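Local atomic coordinates of ketosynthase (Streptomyces sp. MSC090213JE08, PDB entry 6KXD), a protein that probably catalyses the decarboxylative condensation of an acyl chain with malonyl-ACP, as the ketosynthase partner of the chain length factor in ishigamide biosynthesis. Residues 168-173 with 392-397; 297-302 with 328-333. One frame throughout, in Å; residues are numbered along the deposited sequence.

Contact 1 (168-173 with 392-397)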
loop_
_atom_site.group_PDB
_atom_site.type_symbol
_atom_site.label_atom_id
_atom_site.label_comp_id
_atom_site.label_asym_id
_atom_site.label_seq_id
_atom_site.Cartn_x
_atom_site.Cartn_y
_atom_site.Cartn_z
ATOM N N THR A 168 0.462 4.103 -0.656
ATOM C CA THR A 168 1.406 5.170 -0.974
ATOM C C THR A 168 0.615 6.418 -1.391
ATOM O O THR A 168 1.007 7.197 -2.315
ATOM C CB THR A 168 2.419 4.690 -2.013
ATOM O OG1 THR A 168 1.717 4.310 -3.195
ATOM C CG2 THR A 168 3.273 3.538 -1.536
ATOM N N ALA A 169 -0.565 6.551 -0.789
ATOM C CA ALA A 169 -1.389 7.770 -0.885
ATOM C C ALA A 169 -1.638 8.201 -2.343
ATOM O O ALA A 169 -2.181 7.434 -3.158
ATOM C CB ALA A 169 -0.773 8.810 -0.004
ATOM N N CYS A 170 -1.309 9.450 -2.721
ATOM C CA CYS A 170 -1.695 9.946 -4.055
ATOM C C CYS A 170 -1.019 9.199 -5.197
ATOM O O CYS A 170 -1.535 9.197 -6.360
ATOM C CB CYS A 170 -1.311 11.399 -4.235
ATOM S SG CYS A 170 -1.416 12.242 -2.656
ATOM N N ALA A 171 0.097 8.533 -4.881
ATOM C CA ALA A 171 0.827 7.840 -5.891
ATOM C C ALA A 171 0.356 6.389 -5.997
ATOM O O ALA A 171 0.814 5.670 -6.838
ATOM C CB ALA A 171 2.305 7.895 -5.594
ATOM N N ALA A 172 -0.594 5.989 -5.154
ATOM C CA ALA A 172 -0.840 4.575 -4.932
ATOM C C ALA A 172 -1.390 3.934 -6.211
ATOM O O ALA A 172 -1.011 2.840 -6.553
ATOM C CB ALA A 172 -1.730 4.411 -3.732
ATOM N N GLY A 173 -2.240 4.637 -6.966
ATOM C CA GLY A 173 -2.757 4.102 -8.236
ATOM C C GLY A 173 -1.656 3.732 -9.226
ATOM O O GLY A 173 -1.652 2.703 -9.777
ATOM N N SER A 392 2.644 11.206 -10.368
ATOM C CA SER A 392 2.037 11.176 -9.099
ATOM C C SER A 392 3.149 11.278 -8.072
ATOM O O SER A 392 4.239 10.752 -8.283
ATOM C CB SER A 392 1.191 9.946 -8.916
ATOM O OG SER A 392 2.021 8.819 -8.665
ATOM N N SER A 393 2.862 12.059 -7.033
ATOM C CA SER A 393 3.730 12.290 -5.932
ATOM C C SER A 393 2.848 12.177 -4.705
ATOM O O SER A 393 1.634 12.346 -4.810
ATOM C CB SER A 393 4.412 13.632 -5.995
ATOM O OG SER A 393 5.267 13.676 -7.118
ATOM N N ALA A 394 3.444 11.770 -3.599
ATOM C CA ALA A 394 2.700 11.581 -2.405
ATOM C C ALA A 394 3.548 12.053 -1.245
ATOM O O ALA A 394 4.740 12.284 -1.403
ATOM C CB ALA A 394 2.286 10.129 -2.272
ATOM N N PHE A 395 2.908 12.106 -0.091
ATOM C CA PHE A 395 3.596 12.225 1.206
ATOM C C PHE A 395 4.634 11.103 1.303
ATOM O O PHE A 395 4.619 10.162 0.476
ATOM C CB PHE A 395 2.606 12.194 2.350
ATOM C CG PHE A 395 1.833 13.469 2.560
ATOM C CD1 PHE A 395 1.870 14.499 1.626
ATOM C CD2 PHE A 395 1.072 13.632 3.708
ATOM C CE1 PHE A 395 1.181 15.678 1.861
ATOM C CE2 PHE A 395 0.353 14.801 3.918
ATOM C CZ PHE A 395 0.413 15.813 2.997
ATOM N N ALA A 396 5.563 11.302 2.234
ATOM C CA ALA A 396 6.763 10.407 2.417
ATOM C C ALA A 396 7.683 10.354 1.173
ATOM O O ALA A 396 8.438 9.383 0.958
ATOM C CB ALA A 396 6.288 9.026 2.810
ATOM N N GLY A 397 7.619 11.369 0.321
ATOM C CA GLY A 397 8.470 11.498 -0.844
ATOM C C GLY A 397 8.271 10.429 -1.894
ATOM O O GLY A 397 9.181 10.107 -2.651
#

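Contact 2 (297-302 with 328-333)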
loop_
_atom_site.group_PDB
_atom_site.type_symbol
_atom_site.label_atom_id
_atom_site.label_comp_id
_atom_site.label_asym_id
_atom_site.label_seq_id
_atom_site.Cartn_x
_atom_site.Cartn_y
_atom_site.Cartn_z
ATOM N N PHE A 297 1.793 14.276 -23.896
ATOM C CA PHE A 297 1.507 15.160 -22.777
ATOM C C PHE A 297 1.805 14.425 -21.458
ATOM O O PHE A 297 1.931 13.214 -21.410
ATOM C CB PHE A 297 0.081 15.735 -22.833
ATOM C CG PHE A 297 -1.036 14.807 -22.428
ATOM C CD1 PHE A 297 -1.555 13.893 -23.328
ATOM C CD2 PHE A 297 -1.524 14.806 -21.129
ATOM C CE1 PHE A 297 -2.573 13.032 -22.952
ATOM C CE2 PHE A 297 -2.525 13.928 -20.743
ATOM C CZ PHE A 297 -3.070 13.064 -21.663
ATOM N N ILE A 298 1.969 15.231 -20.420
ATOM C CA ILE A 298 2.093 14.792 -19.061
ATOM C C ILE A 298 0.758 15.050 -18.396
ATOM O O ILE A 298 0.234 16.179 -18.461
ATOM C CB ILE A 298 3.232 15.546 -18.359
ATOM C CG1 ILE A 298 4.556 15.318 -19.079
ATOM C CG2 ILE A 298 3.274 15.187 -16.873
ATOM C CD1 ILE A 298 5.636 16.334 -18.766
ATOM N N SER A 299 0.206 14.003 -17.776
ATOM C CA SER A 299 -0.833 14.128 -16.779
ATOM C C SER A 299 -0.127 14.362 -15.433
ATOM O O SER A 299 0.493 13.437 -14.857
ATOM C CB SER A 299 -1.715 12.896 -16.725
ATOM O OG SER A 299 -2.558 12.933 -15.578
ATOM N N ALA A 300 -0.161 15.611 -14.988
ATOM C CA ALA A 300 0.576 16.095 -13.861
ATOM C C ALA A 300 -0.074 15.608 -12.568
ATOM O O ALA A 300 -1.263 15.376 -12.540
ATOM C CB ALA A 300 0.641 17.594 -13.888
ATOM N N HIS A 301 0.739 15.456 -11.524
ATOM C CA HIS A 301 0.236 15.282 -10.175
ATOM C C HIS A 301 -0.636 16.488 -9.836
ATOM O O HIS A 301 -1.745 16.368 -9.286
ATOM C CB HIS A 301 1.377 15.115 -9.174
ATOM C CG HIS A 301 0.896 14.981 -7.766
ATOM N ND1 HIS A 301 0.014 13.991 -7.366
ATOM C CD2 HIS A 301 1.205 15.681 -6.662
ATOM C CE1 HIS A 301 -0.220 14.153 -6.078
ATOM N NE2 HIS A 301 0.510 15.156 -5.633
ATOM N N GLY A 302 -0.122 17.669 -10.190
ATOM C CA GLY A 302 -0.927 18.928 -10.297
ATOM C C GLY A 302 -2.115 19.003 -9.369
ATOM O O GLY A 302 -3.261 18.935 -9.820
ATOM N N VAL A 328 -0.992 18.805 -18.078
ATOM C CA VAL A 328 -2.336 19.029 -17.651
ATOM C C VAL A 328 -2.574 18.377 -16.289
ATOM O O VAL A 328 -1.902 17.403 -15.929
ATOM C CB VAL A 328 -3.318 18.472 -18.696
ATOM C CG1 VAL A 328 -2.932 18.922 -20.091
ATOM C CG2 VAL A 328 -3.443 16.957 -18.644
ATOM N N ALA A 329 -3.552 18.924 -15.573
ATOM C CA ALA A 329 -3.898 18.534 -14.217
ATOM C C ALA A 329 -5.382 18.131 -14.143
ATOM O O ALA A 329 -6.252 18.940 -13.906
ATOM C CB ALA A 329 -3.556 19.637 -13.256
ATOM N N VAL A 330 -5.624 16.817 -14.229
ATOM C CA VAL A 330 -6.940 16.169 -14.100
ATOM C C VAL A 330 -7.615 16.510 -12.775
ATOM O O VAL A 330 -8.846 16.563 -12.700
ATOM C CB VAL A 330 -6.767 14.645 -14.290
ATOM C CG1 VAL A 330 -8.022 13.852 -13.949
ATOM C CG2 VAL A 330 -6.315 14.334 -15.703
ATOM N N LYS A 331 -6.831 16.777 -11.716
ATOM C CA LYS A 331 -7.383 17.129 -10.427
ATOM C C LYS A 331 -8.104 18.488 -10.474
ATOM O O LYS A 331 -8.832 18.831 -9.547
ATOM C CB LYS A 331 -6.289 17.193 -9.355
ATOM C CG LYS A 331 -5.648 15.844 -9.025
ATOM C CD LYS A 331 -4.632 15.940 -7.929
ATOM C CE LYS A 331 -4.015 14.596 -7.598
ATOM N NZ LYS A 331 -3.223 14.093 -8.735
ATOM N N SER A 332 -7.871 19.251 -11.538
ATOM C CA SER A 332 -8.628 20.479 -11.708
ATOM C C SER A 332 -10.111 20.099 -11.775
ATOM O O SER A 332 -10.911 20.760 -11.153
ATOM C CB SER A 332 -8.184 21.245 -12.904
ATOM O OG SER A 332 -8.411 20.517 -14.093
ATOM N N MET A 333 -10.404 18.955 -12.428
ATOM C CA MET A 333 -11.754 18.456 -12.558
ATOM C C MET A 333 -12.130 17.542 -11.382
ATOM O O MET A 333 -13.156 17.727 -10.754
ATOM C CB MET A 333 -11.914 17.687 -13.864
ATOM C CG MET A 333 -11.803 18.546 -15.092
ATOM S SD MET A 333 -11.678 17.561 -16.607
ATOM C CE MET A 333 -9.933 17.130 -16.592
HETATM O O HOH W 1 -3.362 14.866 -13.856
HETATM O O HOH W 2 -3.797 16.969 -11.500
HETATM O O HOH W 3 -1.556 11.791 -8.224
#

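Contact 1 (168-173 with 392-397)
The backbone of 168-173, a tight turn entering helix 172-185, lies against the end of strand 387-394, with the CA atoms of Cys170 and Ala394 5.0 Å apart and those of Ala171 and Ser392 4.8 Å apart. Small side chains make this closeness possible. The methyl of Ala394 points into the turn, its CB 3.2 Å from Thr168 O, the carbonyl that also accepts the backbone bond from Ala171 N. The CB atoms of Ala169 and Ala171 each stand 4.0 Å from Ala394 CB. Cys170 meets the strand backbone, its CB 3.1 Å from Ser393 O; with SG roughly anti to its own carbonyl carbon but swung off the staggered position (chi1 -32°), the sulphur is 3.7 Å from the same oxygen. Ser392 comes over Ala171, its OG 3.2 Å from Ala171 CB, while the hydroxyl finds its polar partner in Ala400 O. Cys170 O is bonded to Ser342 OG, and Phe395 packs on Ser153 of the partner subunit. The Thr-Ala-Cys sequence at the start of a helix is that of the ketosynthase nucleophile, so Cys170 is probably the acyl-carrying thiol. Cys170 N and Phe395 N, 5.6 Å apart, probably correspond to the two amides that form the oxyanion hole in thiolase-fold ketosynthases.

Contact 2 (297-302 with 328-333)
Phe297 lays its ring obliquely against Val328: CD2 and CE2 meet Val328 CG2, with CE2 3.8 Å from that methyl. Ile298 accepts the first bridging bond, from Val328 N to its O (2.9 Å), and turns its side chain to helix 306-320. Ser299 pairs with Val328 in parallel register; its OG binds Asn390 and takes a proton from a water that also joins Ala300 O to Val330 N. Ala300 N returns the second strand bond, to Val328 O at 2.7 Å. Strands 297-299 and 326-328, joined through helix 306-320, form a beta-alpha-beta crossover of the thiolase fold, and His301-Gly302 begins the His-Gly-Thr-Gly-Thr sequence of ketosynthases. His301 O is gripped by Lys331 NZ at 2.8 Å, in the carbonyl plane on a lone pair; the lysine chain, extended to CE, bends at its last torsion (chi4 66°) to put NZ there. NZ also donates to a water held in the plane of the His301 ring beside ND1. An alanine in place of Lys331 would probably leave His301 O and this water without the nitrogen that donates to them. At Gly302 a side chain would run into Ala329 CB, and a water 2.6 Å from Gly302 O accepts from Lys331 N.

Along the chain contact 2 is nested within contact 1: 168-173 comes first, then 297-302 and 328-333, and 392-397 closes the loop. The two centres are about 15 Å apart, yet the contacts share one mixed sheet, in which strands 387-394 and 297-299 are parallel neighbours. They touch at His301, whose CE1 comes within 2.9 Å of Ser393 O and 3.5 Å of Cys170 CB. His336, which also packs on Cys170, completes what is probably the Cys-His-His set of a ketosynthase. The pair thus exemplifies how adjacent strand ends and a helix start, distant in sequence, can converge on what is probably the active site.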